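Local coordinates for protein putative enoyl-CoA hydratase (Streptomyces coelicolor A3, PDB 3G64) that probably acts on acyl-CoA thioesters as a member of the enoyl-CoA hydratase/isomerase family, perhaps by hydrating an enoyl-CoA, at residues A[64-69]-A[117-122]. Residues are numbered along the deposited sequence; the frame is centred on the assembly and turned at random.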
loop_
_atom_site.group_PDB
_atom_site.type_symbol
_atom_site.label_atom_id
_atom_site.label_comp_id
_atom_site.label_asym_id
_atom_site.label_seq_id
_atom_site.Cartn_x
_atom_site.Cartn_y
_atom_site.Cartn_z
ATOM N N ALA A 64 -7.339 16.174 20.268
ATOM C CA ALA A 64 -7.247 16.371 18.817
ATOM C C ALA A 64 -6.407 17.597 18.541
ATOM O O ALA A 64 -6.367 18.545 19.338
ATOM C CB ALA A 64 -8.632 16.554 18.182
ATOM N N LEU A 65 -5.751 17.602 17.391
ATOM C CA LEU A 65 -4.961 18.759 17.007
ATOM C C LEU A 65 -5.200 19.102 15.542
ATOM O O LEU A 65 -5.164 18.230 14.649
ATOM C CB LEU A 65 -3.466 18.509 17.311
ATOM C CG LEU A 65 -2.497 19.662 16.984
ATOM C CD1 LEU A 65 -1.257 19.588 17.870
ATOM C CD2 LEU A 65 -2.106 19.655 15.522
ATOM N N VAL A 66 -5.466 20.377 15.306
ATOM C CA VAL A 66 -5.602 20.924 13.961
ATOM C C VAL A 66 -4.339 21.687 13.615
ATOM O O VAL A 66 -3.857 22.525 14.398
ATOM C CB VAL A 66 -6.802 21.879 13.850
ATOM C CG1 VAL A 66 -6.867 22.507 12.449
ATOM C CG2 VAL A 66 -8.110 21.151 14.189
ATOM N N LEU A 67 -3.784 21.380 12.450
ATOM C CA LEU A 67 -2.636 22.106 11.933
ATOM C C LEU A 67 -3.141 22.997 10.783
ATOM O O LEU A 67 -3.708 22.517 9.815
ATOM C CB LEU A 67 -1.568 21.106 11.450
ATOM C CG LEU A 67 -0.238 21.604 10.840
ATOM C CD1 LEU A 67 0.462 22.584 11.763
ATOM C CD2 LEU A 67 0.726 20.419 10.499
ATOM N N ALA A 68 -2.938 24.296 10.900
ATOM C CA ALA A 68 -3.496 25.249 9.938
ATOM C C ALA A 68 -2.465 26.289 9.502
ATOM O O ALA A 68 -1.417 26.428 10.130
ATOM C CB ALA A 68 -4.701 25.920 10.525
ATOM N N GLY A 69 -2.780 27.004 8.422
ATOM C CA GLY A 69 -1.969 28.108 7.923
ATOM C C GLY A 69 -2.862 29.274 7.482
ATOM O O GLY A 69 -3.882 29.058 6.832
ATOM N N ILE A 117 -5.170 16.788 12.379
ATOM C CA ILE A 117 -5.950 17.138 11.201
ATOM C C ILE A 117 -5.294 18.335 10.493
ATOM O O ILE A 117 -5.057 19.375 11.111
ATOM C CB ILE A 117 -7.388 17.528 11.643
ATOM C CG1 ILE A 117 -8.027 16.349 12.386
ATOM C CG2 ILE A 117 -8.226 18.051 10.456
ATOM C CD1 ILE A 117 -8.925 16.779 13.504
ATOM N N ALA A 118 -4.977 18.189 9.211
ATOM C CA ALA A 118 -4.435 19.320 8.442
ATOM C C ALA A 118 -5.546 20.032 7.684
ATOM O O ALA A 118 -6.299 19.401 6.917
ATOM C CB ALA A 118 -3.333 18.853 7.479
ATOM N N ALA A 119 -5.671 21.334 7.927
ATOM C CA ALA A 119 -6.707 22.150 7.289
ATOM C C ALA A 119 -6.069 22.780 6.059
ATOM O O ALA A 119 -5.291 23.734 6.185
ATOM C CB ALA A 119 -7.192 23.253 8.268
ATOM N N LEU A 120 -6.365 22.247 4.877
ATOM C CA LEU A 120 -5.594 22.601 3.678
ATOM C C LEU A 120 -6.328 23.518 2.705
ATOM O O LEU A 120 -7.532 23.372 2.485
ATOM C CB LEU A 120 -5.185 21.339 2.910
ATOM C CG LEU A 120 -4.392 20.252 3.664
ATOM C CD1 LEU A 120 -4.173 19.091 2.725
ATOM C CD2 LEU A 120 -3.063 20.827 4.112
ATOM N N HIS A 121 -5.562 24.407 2.077
ATOM C CA HIS A 121 -6.063 25.325 1.046
ATOM C C HIS A 121 -4.815 25.899 0.375
ATOM O O HIS A 121 -3.738 25.930 0.996
ATOM C CB HIS A 121 -6.887 26.452 1.676
ATOM C CG HIS A 121 -6.134 27.235 2.708
ATOM N ND1 HIS A 121 -5.536 28.449 2.437
ATOM C CD2 HIS A 121 -5.851 26.956 4.005
ATOM C CE1 HIS A 121 -4.925 28.886 3.522
ATOM N NE2 HIS A 121 -5.095 27.998 4.487
ATOM N N GLY A 122 -4.954 26.320 -0.883
ATOM C CA GLY A 122 -3.841 26.818 -1.667
ATOM C C GLY A 122 -2.637 25.873 -1.587
ATOM O O GLY A 122 -2.809 24.656 -1.484
HETATM O O HOH W 1 -5.510 26.352 7.221
#
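Leu67 sits astride Ile117 and Ala119 in parallel-strand fashion: its N donates to Ile117 O at 2.7 Å, nearly straight at 171°, and its O accepts from Ala119 N. One step earlier Ile117 N donates a hydrogen bond to Leu65 O, again at 2.7 Å. A CA-H...O contact from Val66 CA to Ile117 O, 3.3 Å, gives that carbonyl a second, weaker contact beside the Leu67 N-H.

Beyond Ala119 the strands part and other groups take over. A water bridges the gap, accepting from Gly69 N and probably donating to Ala119 O. Next to it, His121 reaches back from the loop, its CG wedged between the backbone N and carbonyl carbon (chi1 57°), and donates from NE2 to Gly69 O at 2.8 Å. The acceptor lies in the ring plane, though the bond bends to 152° at the hydrogen. An alanine at His121 would probably leave Gly69 O without this donor and weaken the tie between the end of strand 64-69 and the loop that follows Leu120.

Apolar contact is light: Val66 CG1 and Ala68 CB each approach Ala119 CB at 4.3 Å. On this face helix 205-217 packs over Val66, Ile117 and Ala119, while Leu67 and Ala118 point to the other face.

Strand 64-69 also pairs with strand 27-32, and the connection from 64-69 to 117-120 is largely helical: a beta-alpha-beta crossover within the main sheet of the crotonase fold.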